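Local coordinates for F5/8 type C domain protein (Clostridium perfringens, PDB 7JRM) that forms part of the mucin-degrading O-glycopeptidase ZmpB and probably binds host sugars through its carbohydrate-binding module, at residues 307-312 against 331-336; 351-356 against 373-378; 357-362 against 378-383. All coordinates share one frame; numbering follows the deposited sequence.

Interaction 1 of 3, residues 307-312 against 331-336; sequences LKSIQN and LTLSGV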
ATOM      1  N   LEU A 307      14.489  39.578 -11.607  1.00 21.43           N
ATOM      2  CA  LEU A 307      15.249  38.984 -12.702  1.00 22.05           C
ATOM      3  C   LEU A 307      16.745  39.204 -12.514  1.00 26.37           C
ATOM      4  O   LEU A 307      17.549  38.291 -12.737  1.00 27.86           O
ATOM      5  CB  LEU A 307      14.783  39.567 -14.037  1.00 25.03           C
ATOM      6  CG  LEU A 307      15.683  39.329 -15.251  1.00 25.65           C
ATOM      7  CD1 LEU A 307      15.634  37.871 -15.676  1.00 24.05           C
ATOM      8  CD2 LEU A 307      15.284  40.241 -16.402  1.00 25.77           C
ATOM      9  N   LYS A 308      17.136  40.410 -12.096  1.00 25.90           N
ATOM     10  CA  LYS A 308      18.546  40.684 -11.837  1.00 27.83           C
ATOM     11  C   LYS A 308      19.043  39.909 -10.623  1.00 26.96           C
ATOM     12  O   LYS A 308      20.196  39.462 -10.593  1.00 29.70           O
ATOM     13  CB  LYS A 308      18.759  42.186 -11.645  1.00 26.94           C
ATOM     14  CG  LYS A 308      20.200  42.585 -11.365  1.00 27.28           C
ATOM     15  CD  LYS A 308      21.129  42.114 -12.471  1.00 32.41           C
ATOM     16  CE  LYS A 308      22.543  42.629 -12.256  1.00 35.63           C
ATOM     17  NZ  LYS A 308      22.619  44.109 -12.392  1.00 33.37           N
ATOM     18  N   SER A 309      18.187  39.735  -9.612  1.00 25.78           N
ATOM     19  CA  SER A 309      18.585  38.988  -8.424  1.00 28.51           C
ATOM     20  C   SER A 309      18.833  37.521  -8.752  1.00 28.11           C
ATOM     21  O   SER A 309      19.787  36.919  -8.243  1.00 27.72           O
ATOM     22  CB  SER A 309      17.517  39.125  -7.339  1.00 25.97           C
ATOM     23  OG  SER A 309      17.619  40.371  -6.673  1.00 24.87           O
ATOM     24  N   ILE A 310      17.988  36.930  -9.598  1.00 27.04           N
ATOM     25  CA  ILE A 310      18.181  35.536  -9.985  1.00 27.37           C
ATOM     26  C   ILE A 310      19.402  35.398 -10.887  1.00 30.46           C
ATOM     27  O   ILE A 310      20.158  34.423 -10.788  1.00 32.45           O
ATOM     28  CB  ILE A 310      16.907  34.994 -10.659  1.00 27.63           C
ATOM     29  CG1 ILE A 310      15.758  34.932  -9.650  1.00 22.92           C
ATOM     30  CG2 ILE A 310      17.155  33.620 -11.266  1.00 27.91           C
ATOM     31  CD1 ILE A 310      14.421  34.588 -10.266  1.00 19.35           C
ATOM     32  N   GLN A 311      19.623  36.376 -11.770  1.00 29.76           N
ATOM     33  CA  GLN A 311      20.790  36.332 -12.645  1.00 33.61           C
ATOM     34  C   GLN A 311      22.083  36.428 -11.846  1.00 33.33           C
ATOM     35  O   GLN A 311      23.087  35.795 -12.196  1.00 38.12           O
ATOM     36  CB  GLN A 311      20.713  37.457 -13.677  1.00 28.72           C
ATOM     37  CG  GLN A 311      19.816  37.149 -14.866  1.00 31.65           C
ATOM     38  CD  GLN A 311      19.529  38.374 -15.713  1.00 32.44           C
ATOM     39  OE1 GLN A 311      19.801  39.503 -15.305  1.00 33.58           O
ATOM     40  NE2 GLN A 311      18.973  38.156 -16.899  1.00 32.30           N
ATOM     41  N   ASN A 312      22.079  37.214 -10.766  1.00 34.28           N
ATOM     42  CA  ASN A 312      23.269  37.322  -9.927  1.00 31.42           C
ATOM     43  C   ASN A 312      23.551  36.014  -9.199  1.00 33.99           C
ATOM     44  O   ASN A 312      24.714  35.640  -9.009  1.00 36.69           O
ATOM     45  CB  ASN A 312      23.104  38.464  -8.925  1.00 32.39           C
ATOM     46  CG  ASN A 312      23.636  39.782  -9.451  1.00 40.70           C
ATOM     47  OD1 ASN A 312      24.796  39.881  -9.853  1.00 37.69           O
ATOM     48  ND2 ASN A 312      22.791  40.807  -9.448  1.00 33.70           N
ATOM     49  N   LEU A 331      18.518  31.843  -2.420  1.00 26.84           N
ATOM     50  CA  LEU A 331      18.345  33.027  -3.252  1.00 23.73           C
ATOM     51  C   LEU A 331      18.344  34.272  -2.380  1.00 25.08           C
ATOM     52  O   LEU A 331      17.678  34.306  -1.342  1.00 24.04           O
ATOM     53  CB  LEU A 331      17.046  32.946  -4.061  1.00 23.24           C
ATOM     54  CG  LEU A 331      16.787  34.084  -5.049  1.00 24.54           C
ATOM     55  CD1 LEU A 331      17.879  34.146  -6.106  1.00 26.70           C
ATOM     56  CD2 LEU A 331      15.422  33.925  -5.696  1.00 21.30           C
ATOM     57  N   THR A 332      19.089  35.287  -2.810  1.00 24.62           N
ATOM     58  CA  THR A 332      19.146  36.577  -2.138  1.00 29.77           C
ATOM     59  C   THR A 332      18.539  37.634  -3.050  1.00 27.14           C
ATOM     60  O   THR A 332      18.894  37.717  -4.231  1.00 27.96           O
ATOM     61  CB  THR A 332      20.587  36.946  -1.777  1.00 31.95           C
ATOM     62  OG1 THR A 332      21.074  36.051  -0.769  1.00 33.55           O
ATOM     63  CG2 THR A 332      20.661  38.373  -1.253  1.00 30.36           C
ATOM     64  N   LEU A 333      17.625  38.431  -2.506  1.00 27.29           N
ATOM     65  CA  LEU A 333      16.916  39.447  -3.269  1.00 27.16           C
ATOM     66  C   LEU A 333      17.342  40.842  -2.831  1.00 22.92           C
ATOM     67  O   LEU A 333      17.814  41.052  -1.711  1.00 24.62           O
ATOM     68  CB  LEU A 333      15.399  39.290  -3.111  1.00 24.29           C
ATOM     69  CG  LEU A 333      14.823  37.932  -3.511  1.00 26.32           C
ATOM     70  CD1 LEU A 333      13.306  37.967  -3.494  1.00 19.10           C
ATOM     71  CD2 LEU A 333      15.335  37.515  -4.879  1.00 16.42           C
ATOM     72  N   SER A 334      17.162  41.800  -3.738  1.00 29.14           N
ATOM     73  CA  SER A 334      17.499  43.193  -3.463  1.00 31.94           C
ATOM     74  C   SER A 334      16.643  44.084  -4.350  1.00 27.36           C
ATOM     75  O   SER A 334      16.680  43.955  -5.577  1.00 28.06           O
ATOM     76  CB  SER A 334      18.987  43.459  -3.706  1.00 34.42           C
ATOM     77  OG  SER A 334      19.252  44.849  -3.782  1.00 40.10           O
ATOM     78  N   GLY A 335      15.876  44.977  -3.728  1.00 31.11           N
ATOM     79  CA  GLY A 335      15.050  45.908  -4.472  1.00 27.84           C
ATOM     80  C   GLY A 335      13.871  45.295  -5.190  1.00 27.80           C
ATOM     81  O   GLY A 335      13.380  45.878  -6.160  1.00 25.43           O
ATOM     82  N   VAL A 336      13.392  44.142  -4.738  1.00 28.49           N
ATOM     83  CA  VAL A 336      12.303  43.432  -5.399  1.00 25.95           C
ATOM     84  C   VAL A 336      10.971  43.925  -4.850  1.00 29.16           C
ATOM     85  O   VAL A 336      10.812  44.124  -3.639  1.00 25.98           O
ATOM     86  CB  VAL A 336      12.454  41.910  -5.215  1.00 24.03           C
ATOM     87  CG1 VAL A 336      11.345  41.169  -5.949  1.00 21.41           C
ATOM     88  CG2 VAL A 336      13.821  41.452  -5.701  1.00 25.82           C
TER
HETATM   89  O   HOH W   1      20.870  37.461  -6.042  1.00 30.78           O

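Interaction 2 of 3, residues 351-356 against 373-378; sequences LNMDYN and LNAQEQ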
ATOM      1  N   LEU A 351      15.345  31.932   1.343  1.00 23.13           N
ATOM      2  CA  LEU A 351      15.093  33.182   0.633  1.00 23.29           C
ATOM      3  C   LEU A 351      15.489  34.338   1.540  1.00 21.85           C
ATOM      4  O   LEU A 351      14.836  34.583   2.559  1.00 22.80           O
ATOM      5  CB  LEU A 351      13.627  33.294   0.211  1.00 20.85           C
ATOM      6  CG  LEU A 351      13.267  34.460  -0.713  1.00 22.19           C
ATOM      7  CD1 LEU A 351      14.308  34.624  -1.810  1.00 23.62           C
ATOM      8  CD2 LEU A 351      11.883  34.263  -1.311  1.00 25.00           C
ATOM      9  N   ASN A 352      16.556  35.043   1.172  1.00 26.03           N
ATOM     10  CA  ASN A 352      17.051  36.189   1.931  1.00 25.44           C
ATOM     11  C   ASN A 352      16.597  37.456   1.212  1.00 24.74           C
ATOM     12  O   ASN A 352      17.232  37.899   0.253  1.00 31.88           O
ATOM     13  CB  ASN A 352      18.570  36.137   2.064  1.00 27.17           C
ATOM     14  CG  ASN A 352      19.046  34.926   2.843  1.00 29.96           C
ATOM     15  OD1 ASN A 352      18.459  34.556   3.860  1.00 32.61           O
ATOM     16  ND2 ASN A 352      20.115  34.300   2.366  1.00 32.11           N
ATOM     17  N   MET A 353      15.496  38.037   1.679  1.00 28.43           N
ATOM     18  CA  MET A 353      14.902  39.213   1.054  1.00 21.16           C
ATOM     19  C   MET A 353      14.640  40.304   2.082  1.00 29.21           C
ATOM     20  O   MET A 353      13.655  41.043   1.993  1.00 24.46           O
ATOM     21  CB  MET A 353      13.615  38.850   0.316  1.00 23.69           C
ATOM     22  CG  MET A 353      12.567  38.169   1.183  1.00 27.12           C
ATOM     23  SD  MET A 353      11.169  37.554   0.228  1.00 25.06           S
ATOM     24  CE  MET A 353      10.017  38.908   0.416  1.00 31.06           C
ATOM     25  N   ASP A 354      15.517  40.423   3.076  1.00 28.28           N
ATOM     26  CA  ASP A 354      15.400  41.506   4.039  1.00 27.96           C
ATOM     27  C   ASP A 354      15.646  42.849   3.361  1.00 26.92           C
ATOM     28  O   ASP A 354      16.407  42.951   2.395  1.00 23.97           O
ATOM     29  CB  ASP A 354      16.389  41.314   5.191  1.00 27.83           C
ATOM     30  CG  ASP A 354      15.901  40.314   6.220  1.00 29.45           C
ATOM     31  OD1 ASP A 354      14.684  40.039   6.256  1.00 29.64           O
ATOM     32  OD2 ASP A 354      16.735  39.806   6.998  1.00 32.41           O
ATOM     33  N   TYR A 355      14.979  43.883   3.877  1.00 32.64           N
ATOM     34  CA  TYR A 355      15.120  45.253   3.379  1.00 27.56           C
ATOM     35  C   TYR A 355      14.738  45.361   1.904  1.00 30.05           C
ATOM     36  O   TYR A 355      15.344  46.114   1.140  1.00 30.07           O
ATOM     37  CB  TYR A 355      16.537  45.786   3.611  1.00 29.78           C
ATOM     38  CG  TYR A 355      17.139  45.379   4.935  1.00 30.91           C
ATOM     39  CD1 TYR A 355      18.174  44.454   4.994  1.00 27.08           C
ATOM     40  CD2 TYR A 355      16.676  45.919   6.127  1.00 30.97           C
ATOM     41  CE1 TYR A 355      18.729  44.078   6.201  1.00 29.46           C
ATOM     42  CE2 TYR A 355      17.224  45.550   7.340  1.00 30.54           C
ATOM     43  CZ  TYR A 355      18.250  44.630   7.371  1.00 30.24           C
ATOM     44  OH  TYR A 355      18.799  44.259   8.576  1.00 29.82           O
ATOM     45  N   ASN A 356      13.726  44.602   1.499  1.00 29.35           N
ATOM     46  CA  ASN A 356      13.206  44.667   0.144  1.00 27.67           C
ATOM     47  C   ASN A 356      11.904  45.473   0.144  1.00 30.40           C
ATOM     48  O   ASN A 356      11.606  46.198   1.100  1.00 29.22           O
ATOM     49  CB  ASN A 356      13.035  43.247  -0.409  1.00 27.57           C
ATOM     50  CG  ASN A 356      14.294  42.727  -1.078  1.00 25.77           C
ATOM     51  OD1 ASN A 356      14.358  42.612  -2.302  1.00 24.89           O
ATOM     52  ND2 ASN A 356      15.303  42.410  -0.275  1.00 24.04           N
ATOM     53  N   LEU A 373      13.014  31.840   5.648  1.00 22.02           N
ATOM     54  CA  LEU A 373      12.482  33.022   4.976  1.00 20.88           C
ATOM     55  C   LEU A 373      12.874  34.251   5.783  1.00 17.83           C
ATOM     56  O   LEU A 373      12.367  34.460   6.890  1.00 19.89           O
ATOM     57  CB  LEU A 373      10.966  32.927   4.815  1.00 19.74           C
ATOM     58  CG  LEU A 373      10.283  34.131   4.161  1.00 23.80           C
ATOM     59  CD1 LEU A 373      10.768  34.314   2.732  1.00 24.29           C
ATOM     60  CD2 LEU A 373       8.771  33.977   4.202  1.00 26.99           C
ATOM     61  N   ASN A 374      13.772  35.059   5.230  1.00 25.42           N
ATOM     62  CA  ASN A 374      14.218  36.305   5.849  1.00 26.16           C
ATOM     63  C   ASN A 374      13.621  37.453   5.035  1.00 23.87           C
ATOM     64  O   ASN A 374      14.184  37.875   4.024  1.00 25.30           O
ATOM     65  CB  ASN A 374      15.741  36.381   5.900  1.00 24.70           C
ATOM     66  CG  ASN A 374      16.354  35.246   6.700  1.00 26.05           C
ATOM     67  OD1 ASN A 374      15.996  35.021   7.857  1.00 28.72           O
ATOM     68  ND2 ASN A 374      17.285  34.526   6.086  1.00 26.87           N
ATOM     69  N   ALA A 375      12.474  37.953   5.487  1.00 27.25           N
ATOM     70  CA  ALA A 375      11.739  39.017   4.809  1.00 28.22           C
ATOM     71  C   ALA A 375      11.365  40.116   5.795  1.00 29.07           C
ATOM     72  O   ALA A 375      10.230  40.595   5.835  1.00 25.10           O
ATOM     73  CB  ALA A 375      10.494  38.463   4.124  1.00 28.63           C
ATOM     74  N   GLN A 376      12.331  40.537   6.604  1.00 27.66           N
ATOM     75  CA  GLN A 376      12.083  41.513   7.652  1.00 32.27           C
ATOM     76  C   GLN A 376      12.406  42.923   7.174  1.00 31.19           C
ATOM     77  O   GLN A 376      13.290  43.132   6.338  1.00 31.18           O
ATOM     78  CB  GLN A 376      12.910  41.189   8.897  1.00 37.44           C
ATOM     79  CG  GLN A 376      12.490  39.916   9.609  1.00 39.29           C
ATOM     80  CD  GLN A 376      12.762  39.971  11.099  1.00 46.16           C
ATOM     81  OE1 GLN A 376      13.841  40.379  11.529  1.00 50.88           O
ATOM     82  NE2 GLN A 376      11.784  39.557  11.896  1.00 47.77           N
ATOM     83  N   GLU A 377      11.666  43.891   7.716  1.00 32.80           N
ATOM     84  CA  GLU A 377      11.902  45.318   7.491  1.00 32.49           C
ATOM     85  C   GLU A 377      11.795  45.677   6.006  1.00 29.79           C
ATOM     86  O   GLU A 377      12.720  46.216   5.395  1.00 32.90           O
ATOM     87  CB  GLU A 377      13.256  45.743   8.069  1.00 33.57           C
ATOM     88  CG  GLU A 377      13.292  45.766   9.588  1.00 36.33           C
ATOM     89  CD  GLU A 377      14.635  46.200  10.137  1.00 41.37           C
ATOM     90  OE1 GLU A 377      15.307  47.029   9.485  1.00 39.94           O
ATOM     91  OE2 GLU A 377      15.020  45.714  11.220  1.00 51.13           O
ATOM     92  N   GLN A 378      10.635  45.370   5.436  1.00 28.91           N
ATOM     93  CA  GLN A 378      10.330  45.790   4.080  1.00 29.97           C
ATOM     94  C   GLN A 378       9.881  47.249   4.067  1.00 29.57           C
ATOM     95  O   GLN A 378       9.521  47.827   5.095  1.00 30.99           O
ATOM     96  CB  GLN A 378       9.241  44.906   3.471  1.00 27.26           C
ATOM     97  CG  GLN A 378       9.490  43.415   3.619  1.00 30.75           C
ATOM     98  CD  GLN A 378      10.562  42.910   2.676  1.00 28.83           C
ATOM     99  OE1 GLN A 378      10.446  43.043   1.459  1.00 30.52           O
ATOM    100  NE2 GLN A 378      11.615  42.324   3.236  1.00 26.87           N
TER

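Interaction 3 of 3, residues 357-362 against 378-383; sequences EVKDLR and QFIAAG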
ATOM      1  N   GLU A 357      11.122  45.358  -0.927  1.00 25.99           N
ATOM      2  CA  GLU A 357       9.905  46.144  -1.108  1.00 28.87           C
ATOM      3  C   GLU A 357       8.729  45.247  -1.467  1.00 22.90           C
ATOM      4  O   GLU A 357       7.936  45.560  -2.360  1.00 22.36           O
ATOM      5  CB  GLU A 357      10.108  47.218  -2.174  1.00 26.71           C
ATOM      6  CG  GLU A 357      11.403  48.007  -2.028  1.00 27.92           C
ATOM      7  CD  GLU A 357      11.710  48.866  -3.239  1.00 36.21           C
ATOM      8  OE1 GLU A 357      10.756  49.322  -3.903  1.00 36.89           O
ATOM      9  OE2 GLU A 357      12.906  49.084  -3.527  1.00 40.23           O
ATOM     10  N   VAL A 358       8.589  44.124  -0.768  1.00 24.26           N
ATOM     11  CA  VAL A 358       7.565  43.128  -1.068  1.00 23.28           C
ATOM     12  C   VAL A 358       6.444  43.230  -0.045  1.00 25.52           C
ATOM     13  O   VAL A 358       6.693  43.344   1.163  1.00 22.82           O
ATOM     14  CB  VAL A 358       8.165  41.709  -1.092  1.00 20.39           C
ATOM     15  CG1 VAL A 358       7.091  40.677  -1.405  1.00 17.40           C
ATOM     16  CG2 VAL A 358       9.296  41.629  -2.103  1.00 24.12           C
ATOM     17  N   LYS A 359       5.203  43.184  -0.530  1.00 23.55           N
ATOM     18  CA  LYS A 359       4.019  43.215   0.319  1.00 24.26           C
ATOM     19  C   LYS A 359       3.132  41.991   0.127  1.00 27.04           C
ATOM     20  O   LYS A 359       2.014  41.961   0.655  1.00 31.32           O
ATOM     21  CB  LYS A 359       3.208  44.487   0.052  1.00 29.14           C
ATOM     22  CG  LYS A 359       2.546  44.510  -1.318  1.00 24.63           C
ATOM     23  CD  LYS A 359       1.585  45.677  -1.458  1.00 30.83           C
ATOM     24  CE  LYS A 359       0.877  45.647  -2.802  1.00 28.86           C
ATOM     25  NZ  LYS A 359       0.059  46.871  -3.028  1.00 38.11           N
ATOM     26  N   ASP A 360       3.597  40.983  -0.609  1.00 22.90           N
ATOM     27  CA  ASP A 360       2.769  39.826  -0.940  1.00 26.53           C
ATOM     28  C   ASP A 360       3.674  38.608  -1.059  1.00 23.07           C
ATOM     29  O   ASP A 360       4.451  38.505  -2.012  1.00 20.16           O
ATOM     30  CB  ASP A 360       1.997  40.066  -2.235  1.00 24.14           C
ATOM     31  CG  ASP A 360       0.950  39.002  -2.500  1.00 25.95           C
ATOM     32  OD1 ASP A 360       0.317  39.050  -3.576  1.00 27.67           O
ATOM     33  OD2 ASP A 360       0.758  38.121  -1.638  1.00 25.38           O
ATOM     34  N   LEU A 361       3.570  37.690  -0.099  1.00 23.22           N
ATOM     35  CA  LEU A 361       4.352  36.460  -0.096  1.00 23.23           C
ATOM     36  C   LEU A 361       3.613  35.287  -0.728  1.00 21.71           C
ATOM     37  O   LEU A 361       4.119  34.160  -0.691  1.00 21.20           O
ATOM     38  CB  LEU A 361       4.759  36.091   1.333  1.00 25.04           C
ATOM     39  CG  LEU A 361       5.549  37.115   2.147  1.00 22.26           C
ATOM     40  CD1 LEU A 361       6.075  36.475   3.423  1.00 25.00           C
ATOM     41  CD2 LEU A 361       6.686  37.696   1.326  1.00 23.15           C
ATOM     42  N   ARG A 362       2.435  35.525  -1.302  1.00 26.87           N
ATOM     43  CA  ARG A 362       1.642  34.427  -1.846  1.00 24.88           C
ATOM     44  C   ARG A 362       2.310  33.658  -2.987  1.00 25.44           C
ATOM     45  O   ARG A 362       2.019  32.455  -3.115  1.00 25.71           O
ATOM     46  CB  ARG A 362       0.271  34.959  -2.289  1.00 28.24           C
ATOM     47  CG  ARG A 362      -0.685  35.207  -1.130  1.00 27.65           C
ATOM     48  CD  ARG A 362      -1.993  35.817  -1.601  1.00 32.73           C
ATOM     49  NE  ARG A 362      -1.795  37.126  -2.214  1.00 31.82           N
ATOM     50  CZ  ARG A 362      -2.739  37.792  -2.871  1.00 32.65           C
ATOM     51  NH1 ARG A 362      -2.472  38.979  -3.399  1.00 30.73           N
ATOM     52  NH2 ARG A 362      -3.952  37.271  -2.998  1.00 32.02           N
ATOM     53  N   GLN A 378      10.635  45.370   5.436  1.00 28.91           N
ATOM     54  CA  GLN A 378      10.330  45.790   4.080  1.00 29.97           C
ATOM     55  C   GLN A 378       9.881  47.249   4.067  1.00 29.57           C
ATOM     56  O   GLN A 378       9.521  47.827   5.095  1.00 30.99           O
ATOM     57  CB  GLN A 378       9.241  44.906   3.471  1.00 27.26           C
ATOM     58  CG  GLN A 378       9.490  43.415   3.619  1.00 30.75           C
ATOM     59  CD  GLN A 378      10.562  42.910   2.676  1.00 28.83           C
ATOM     60  OE1 GLN A 378      10.446  43.043   1.459  1.00 30.52           O
ATOM     61  NE2 GLN A 378      11.615  42.324   3.236  1.00 26.87           N
ATOM     62  N   PHE A 379       9.913  47.847   2.879  1.00 32.29           N
ATOM     63  CA  PHE A 379       9.370  49.187   2.675  1.00 34.08           C
ATOM     64  C   PHE A 379       8.729  49.230   1.296  1.00 27.89           C
ATOM     65  O   PHE A 379       9.428  49.138   0.283  1.00 27.88           O
ATOM     66  CB  PHE A 379      10.442  50.267   2.805  1.00 36.51           C
ATOM     67  CG  PHE A 379       9.949  51.639   2.458  1.00 33.00           C
ATOM     68  CD1 PHE A 379       9.068  52.303   3.296  1.00 35.32           C
ATOM     69  CD2 PHE A 379      10.341  52.257   1.281  1.00 34.22           C
ATOM     70  CE1 PHE A 379       8.602  53.563   2.977  1.00 31.20           C
ATOM     71  CE2 PHE A 379       9.878  53.517   0.957  1.00 34.52           C
ATOM     72  CZ  PHE A 379       9.006  54.170   1.806  1.00 30.52           C
ATOM     73  N   ILE A 380       7.411  49.382   1.259  1.00 26.54           N
ATOM     74  CA  ILE A 380       6.649  49.386   0.017  1.00 26.69           C
ATOM     75  C   ILE A 380       6.075  50.785  -0.154  1.00 27.09           C
ATOM     76  O   ILE A 380       5.093  51.153   0.501  1.00 29.00           O
ATOM     77  CB  ILE A 380       5.548  48.320   0.018  1.00 27.79           C
ATOM     78  CG1 ILE A 380       6.115  46.972   0.472  1.00 30.83           C
ATOM     79  CG2 ILE A 380       4.924  48.200  -1.362  1.00 25.03           C
ATOM     80  CD1 ILE A 380       5.693  46.569   1.871  1.00 31.16           C
ATOM     81  N   ALA A 381       6.688  51.575  -1.032  1.00 28.05           N
ATOM     82  CA  ALA A 381       6.176  52.898  -1.376  1.00 29.05           C
ATOM     83  C   ALA A 381       4.952  52.721  -2.265  1.00 29.21           C
ATOM     84  O   ALA A 381       5.071  52.506  -3.473  1.00 28.94           O
ATOM     85  CB  ALA A 381       7.252  53.726  -2.068  1.00 31.02           C
ATOM     86  N   ALA A 382       3.768  52.808  -1.667  1.00 33.29           N
ATOM     87  CA  ALA A 382       2.520  52.507  -2.355  1.00 27.15           C
ATOM     88  C   ALA A 382       1.941  53.701  -3.107  1.00 32.19           C
ATOM     89  O   ALA A 382       0.809  53.619  -3.594  1.00 23.22           O
ATOM     90  CB  ALA A 382       1.492  51.969  -1.359  1.00 29.19           C
ATOM     91  N   GLY A 383       2.678  54.801  -3.206  1.00 29.93           N
ATOM     92  CA  GLY A 383       2.257  55.914  -4.034  1.00 28.68           C
ATOM     93  C   GLY A 383       1.390  56.924  -3.306  1.00 34.38           C
ATOM     94  O   GLY A 383       1.377  57.027  -2.075  1.00 31.63           O
TER
HETATM   95  O   HOH W   2       8.785  50.750  -2.191  1.00 30.21           O

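Interaction 1 of 3, residues 307-312 against 331-336
Ser309 has OG beside its own backbone N (chi1 -79°), facing the chain at Leu333 and Ser334. Leu331 has CG anti to the backbone N (chi1 -176°), and its two methyls meet the helix at Ile310. Ser334 N gives a hydrogen bond to Ser309 OG at 3.3 Å. This bond is long and bent, with 136° at the hydrogen. The hydroxyl also donates to Tyr305 O, one turn back in the helix. Ser309 CB packs on Leu333 CD2 at 3.7 Å, and Val336 CG2 lies 4.1 Å from Ser309 OG. A water donates to Ser309 O and, at 2.7 Å, to Thr332 O. Ile310 and Leu331 cross at a slant, with Ile310 CG1 4.1 Å from Leu331 CD2. Leu331 CD1 reaches Ile310 CA, also 4.1 Å. Ser309 CA and Leu333 CA are 5.4 Å apart, a close approach consistent with the small serine side chain. Helix 304-314 thus packs against 330-332, the first parallel strand of a leucine-rich repeat-like array, with Leu331 and Leu333 buried in the core. Leu306 of this helix touches Leu333 and Val336, while Leu331 and Leu333 also pack on Leu351 of the next strand, 350-352.

Interaction 2 of 3, residues 351-356 against 373-378
Leu351 and Leu373 lie side by side in two neighbouring parallel strands of a leucine-rich repeat array, whose sequence pattern both segments follow. The tight part is the inner face. Leu351 CB meets Leu373 CD1 at 3.9 Å. Met353 has CG between its backbone N and carbonyl carbon (chi1 56°), and this CG packs on Ala375 CB at 3.6 Å. Backbone bonds hold the register: Asn374 N to Leu351 O, Met353 N to Asn374 O and Tyr355 N to Gln376 O. Gln378 sits where the repeat usually has asparagine. Its chain bends at chi2 (-75°), and NE2 donates to Met353 O at 2.7 Å, with that oxygen in the plane of the amide. Asn356 holds the same position in its own repeat and bonds back to Leu333 O and Val336 N.

The other side is polar and more open to solvent. Asn352 and Asn374 run alongside each other with nearly coplanar amides, and Asn374 ND2 donates to Asn352 OD1 over a short 2.5 Å. Asp354 OD1 accepts from Gln376 N; the modelled distance is so short that its exact value is doubtful. Tyr355 and Glu377 are exposed and meet through side chains lying alongside, ring and carboxylate planes 77° apart. Glu377 OE1 comes to the ring edge, 3.2 Å from Tyr355 CE2.

Interaction 3 of 3, residues 357-362 against 378-383
The loop after strand 350-352 of one leucine-rich repeat meets the later part of strand 372-384 here, with Val358 beside Gln378 and Lys359 across Ile380. Val358 N donates to Gln378 OE1 at 3.1 Å, on a lone pair and nearly straight (164°). With its NE2 already used by Met353 O, the buried glutamine amide ties two points of the preceding repeat. Ile380 has an unusual chi2 of 107°, which brings CD1 to 3.4 Å from Val358 O. That oxygen is buried and has no hydrogen-bond partner in the model. The same CD1 packs on Lys359 CB at 3.7 Å, and the two side chains cross at about a right angle. Glu357 lays CB and CG against Phe379 O, each at 3.2 Å. A water donates to Glu357 OE1 and Phe379 O and accepts from Ala381 N. Further along the loop, Asp360 OD2 takes Arg362 N in an Asx turn. Arg362 also forms a side-on salt bridge to this carboxylate, with NE on OD2 and NH1 on OD1. Arg362 makes a cation-pi contact with Tyr399. Strand 452-461 flanks the contact: Lys359 touches Met456, Leu361 touches Phe452, and Gln378 bonds through its backbone to Ser453 and Val455.

In the fold
From the N terminus, interaction 1 comes first. It closes the connection from helix 304-314, through helix 322-326, to strand 330-332 and is complete before the other two begin. Interactions 2 and 3 then cross along the chain: 351-356 and 357-362 run on directly, and both contact the long strand 372-384, sharing Gln378. The three contacts step across one mixed sheet in the order 330-332, 350-352, 372-384. Backbone bonds join them: Leu331 and Leu333 to Asn352, Val336 to Glu357, and Asn356 to Phe379. Met353 CE and Leu373 CD2 both touch Leu361, so interactions 2 and 3 share a core. Strand 372-384 then joins the repeats to strand 452-461.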